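Local structure of UDP-N-acetylglucosamine 4,6-dehydratase (Vibrio fischeri, 3PVZ) at the interface of chains A and B. The protein catalyses the 4,6-dehydration of UDP-N-acetylglucosamine, as a nucleotide-sugar dehydratase of the extended short-chain dehydrogenase/reductase type that binds NAD in a Rossmann fold. Sequence-based numbering; all coordinates share one arbitrary frame. Chains: chain A/B, UDP-N-acetylglucosamine 4,6-dehydratase.

Contact 1: the interface of chains A and B. Residues chain A 121-124, 127; chain B 70-71.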
# COMPACT_ATOMS: atom_id res chain seq x y z
N ALA A 121 -2.02 -7.69 5.10
CA ALA A 121 -3.10 -8.35 4.32
C ALA A 121 -3.38 -7.62 3.06
O ALA A 121 -3.02 -6.45 2.92
CB ALA A 121 -4.42 -8.41 5.09
N LEU A 122 -4.04 -8.34 2.15
CA LEU A 122 -4.91 -7.75 1.15
C LEU A 122 -6.32 -7.99 1.65
O LEU A 122 -6.65 -9.15 1.97
CB LEU A 122 -4.76 -8.40 -0.23
CG LEU A 122 -3.89 -7.60 -1.18
CD1 LEU A 122 -2.42 -7.82 -0.78
CD2 LEU A 122 -4.16 -8.02 -2.61
N LYS A 123 -7.11 -6.92 1.75
CA LYS A 123 -8.39 -6.99 2.44
C LYS A 123 -9.61 -6.59 1.61
O LYS A 123 -10.72 -6.86 2.06
CB LYS A 123 -8.38 -6.15 3.74
CG LYS A 123 -8.25 -4.63 3.50
CD LYS A 123 -8.64 -3.80 4.70
CE LYS A 123 -8.40 -2.29 4.43
NZ LYS A 123 -8.68 -1.47 5.68
N HIS A 124 -9.43 -5.97 0.43
CA HIS A 124 -10.56 -5.50 -0.38
C HIS A 124 -11.21 -6.61 -1.16
O HIS A 124 -10.55 -7.33 -1.91
CB HIS A 124 -10.14 -4.35 -1.30
CG HIS A 124 -9.93 -3.08 -0.55
ND1 HIS A 124 -10.96 -2.22 -0.24
CD2 HIS A 124 -8.82 -2.57 0.05
CE1 HIS A 124 -10.49 -1.23 0.50
NE2 HIS A 124 -9.19 -1.41 0.68
N SER A 127 -10.50 -7.36 -4.66
CA SER A 127 -9.21 -7.92 -5.03
C SER A 127 -9.40 -9.32 -5.61
O SER A 127 -8.45 -9.96 -6.05
CB SER A 127 -8.22 -7.90 -3.85
OG SER A 127 -7.78 -6.55 -3.60
N GLU B 70 -2.85 -1.57 -2.53
CA GLU B 70 -4.25 -1.89 -2.68
C GLU B 70 -5.12 -0.69 -2.25
O GLU B 70 -6.00 -0.25 -2.99
CB GLU B 70 -4.54 -3.15 -1.83
CG GLU B 70 -5.94 -3.67 -1.93
CD GLU B 70 -6.29 -4.66 -0.83
OE1 GLU B 70 -6.92 -5.68 -1.17
OE2 GLU B 70 -5.99 -4.41 0.36
N ASN B 71 -4.85 -0.13 -1.06
CA ASN B 71 -5.62 1.02 -0.59
C ASN B 71 -5.56 2.27 -1.49
O ASN B 71 -6.59 2.83 -1.82
CB ASN B 71 -5.22 1.40 0.84
CG ASN B 71 -5.75 0.43 1.87
OD1 ASN B 71 -6.78 -0.22 1.68
ND2 ASN B 71 -5.06 0.34 2.98
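The first turn of chain B helix 70-84 docks against the chain A loop 121-124 and the 3-10 helix 125-128 that follows it, with B:Glu70 pointing into the loop and B:Asn71 lying beside it. The patch belongs to the two-fold interface of a Rossmann-type nucleotide-sugar dehydratase. B:Glu70 leaves its helix with CG anti to the backbone N (chi1 -177°) and an extended chain, which carries the carboxylate to the consecutive backbone amides of A:Lys123 and A:His124. B:Glu70 OE2 takes the A:Lys123 N-H on its syn lone pair, 3.1 Å from A:Lys123 N and nearly straight at the hydrogen. B:Glu70 OE1 accepts from A:His124 N at 3.0 Å, from above the carboxylate plane, and from the A:Ser127 OG hydroxyl at 2.7 Å on its anti lone pair. Both carboxylate oxygens are thus gripped, which should fix the rotation of the group and ease the burial of its probable charge. A:Leu122 crosses it at a slant, its CG 3.8 Å from B:Glu70 CD. The A:His124 imidazole turns its edge to the same carboxylate, A:His124 CD2 lying 3.4 Å from B:Glu70 CD, with the two planes 88° apart. The amine of A:Lys123 extends past the carboxylate without pairing with it, NZ standing 6.6 Å from B:Glu70 OE2. A:Ala121, A:Lys123 and B:Asn71 are all NAD-binding positions, so the contact probably lies close to bound NAD. Beyond the carboxylate, A:His124 NE2 donates in its ring plane to the side-chain carbonyl B:Asn71 OD1 at 2.9 Å, nearly along the C=O axis, with ring and amide planes almost perpendicular.

Contact 2: the interface of chains A and B. Residues chain A 129-130, 132-133; chain B 93-96.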
# COMPACT_ATOMS: atom_id res chain seq x y z
N LYS A 129 -11.27 -9.62 -8.38
CA LYS A 129 -11.60 -9.37 -9.80
C LYS A 129 -10.97 -10.35 -10.73
O LYS A 129 -11.61 -10.93 -11.58
CB LYS A 129 -11.04 -8.01 -10.25
CG LYS A 129 -11.92 -6.79 -9.98
CD LYS A 129 -11.21 -5.44 -10.32
CE LYS A 129 -9.71 -5.39 -10.09
NZ LYS A 129 -8.85 -5.91 -11.27
N ASP A 130 -9.66 -10.45 -10.59
CA ASP A 130 -8.81 -11.03 -11.61
C ASP A 130 -7.94 -12.08 -10.98
O ASP A 130 -7.78 -12.11 -9.80
CB ASP A 130 -7.98 -9.93 -12.27
CG ASP A 130 -6.94 -9.34 -11.33
OD1 ASP A 130 -7.24 -8.39 -10.59
OD2 ASP A 130 -5.79 -9.82 -11.35
N PHE A 132 -4.82 -12.46 -10.96
CA PHE A 132 -3.48 -12.08 -10.57
C PHE A 132 -3.52 -11.42 -9.20
O PHE A 132 -2.77 -11.81 -8.31
CB PHE A 132 -2.86 -11.20 -11.66
CG PHE A 132 -3.18 -11.68 -13.05
CD1 PHE A 132 -2.73 -12.91 -13.50
CD2 PHE A 132 -3.98 -10.91 -13.90
CE1 PHE A 132 -3.04 -13.38 -14.78
CE2 PHE A 132 -4.29 -11.36 -15.17
CZ PHE A 132 -3.81 -12.59 -15.62
N THR A 133 -4.43 -10.50 -8.99
CA THR A 133 -4.65 -9.94 -7.67
C THR A 133 -5.07 -11.02 -6.66
O THR A 133 -4.62 -11.01 -5.51
CB THR A 133 -5.68 -8.81 -7.70
OG1 THR A 133 -5.36 -7.89 -8.75
CG2 THR A 133 -5.66 -8.06 -6.40
N THR B 93 -7.72 -1.99 -13.09
CA THR B 93 -6.67 -1.74 -12.12
C THR B 93 -6.28 -3.05 -11.46
O THR B 93 -7.10 -3.98 -11.37
CB THR B 93 -7.07 -0.72 -11.08
OG1 THR B 93 -8.14 -1.24 -10.30
CG2 THR B 93 -7.53 0.58 -11.73
N PHE B 94 -5.01 -3.12 -11.06
CA PHE B 94 -4.38 -4.32 -10.58
C PHE B 94 -3.40 -3.98 -9.46
O PHE B 94 -2.37 -3.36 -9.69
CB PHE B 94 -3.62 -5.00 -11.70
CG PHE B 94 -4.48 -5.35 -12.87
CD1 PHE B 94 -4.66 -4.44 -13.91
CD2 PHE B 94 -5.11 -6.60 -12.94
CE1 PHE B 94 -5.45 -4.76 -14.98
CE2 PHE B 94 -5.92 -6.94 -14.03
CZ PHE B 94 -6.09 -6.01 -15.06
N ALA B 95 -3.74 -4.41 -8.25
CA ALA B 95 -2.94 -4.12 -7.08
C ALA B 95 -1.80 -5.17 -6.99
O ALA B 95 -1.82 -6.11 -6.18
CB ALA B 95 -3.80 -4.13 -5.86
N LEU B 96 -0.81 -5.00 -7.86
CA LEU B 96 0.27 -5.95 -8.01
C LEU B 96 1.64 -5.34 -7.76
O LEU B 96 1.86 -4.15 -7.99
CB LEU B 96 0.25 -6.56 -9.41
CG LEU B 96 -1.01 -7.32 -9.83
CD1 LEU B 96 -0.81 -7.86 -11.28
CD2 LEU B 96 -1.37 -8.46 -8.82
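Bends at chi3 and chi4 curl the A:Lys129 chain so that its amine meets the backbone carbonyl of B:Thr93, while A:Asp130 CG sits between its backbone N and carbonyl carbon (chi1 68°), bringing the carboxylate against the B:Phe94 ring. In this extended short-chain dehydrogenase/reductase, the loop and first turn of chain A helix 131-154 here meet the end of chain B strand 90-94 and the residues after it. A:Lys129 NZ donates to B:Thr93 O at 2.6 Å, approaching almost straight in line with the carbonyl bond. A:Lys129 NZ also lies over the face of the B:Phe94 ring, 4.5 Å from its centroid, in a cation-pi contact. A salt bridge links A:Lys129 NZ to A:Asp130 OD1 at 3.0 Å, met on the anti side and out of the carboxylate plane, which probably helps position the amine for the partner chain. A:Asp130 OD1 also accepts from the A:Thr133 hydroxyl OG1 on the syn lone pair, at 2.7 Å. OD2 caps the start of helix 131-154, receiving the amides of A:Phe132 and A:Thr133 from one face of its plane; the A:Thr133 bond is nearly straight at the hydrogen. Such bonding would steady the carboxylate's negative charge and hold it against rotation. B:Phe94 offers its CD2-CE2 edge to this group, B:Phe94 CD2 lying 3.7 Å from A:Asp130 CG, with ring and carboxylate planes 72° apart. Further along, the methyls of B:Leu96 divide between neighbours: CD1 lies 3.9 Å from A:Phe132 CB, and CD2 packs against the helix backbone 3.8 Å from A:Thr133 CA.

The C-alpha centres of contact 1 and contact 2 lie about 10 Å apart, so the two are neighbouring parts of one interface. They share no residue, but on chain A they follow closely in sequence: the 3-10 helix 125-128 of contact 1 leads into the loop before helix 131-154 in contact 2. On chain B, helix 70-84 supplies contact 1 and strand 90-94 with its following residues supplies contact 2. Two-fold symmetry repeats both with the chains exchanged. Contact 1 is mainly polar and includes NAD-binding positions, whereas contact 2 adds aromatic and aliphatic packing, together probably supporting a dimer.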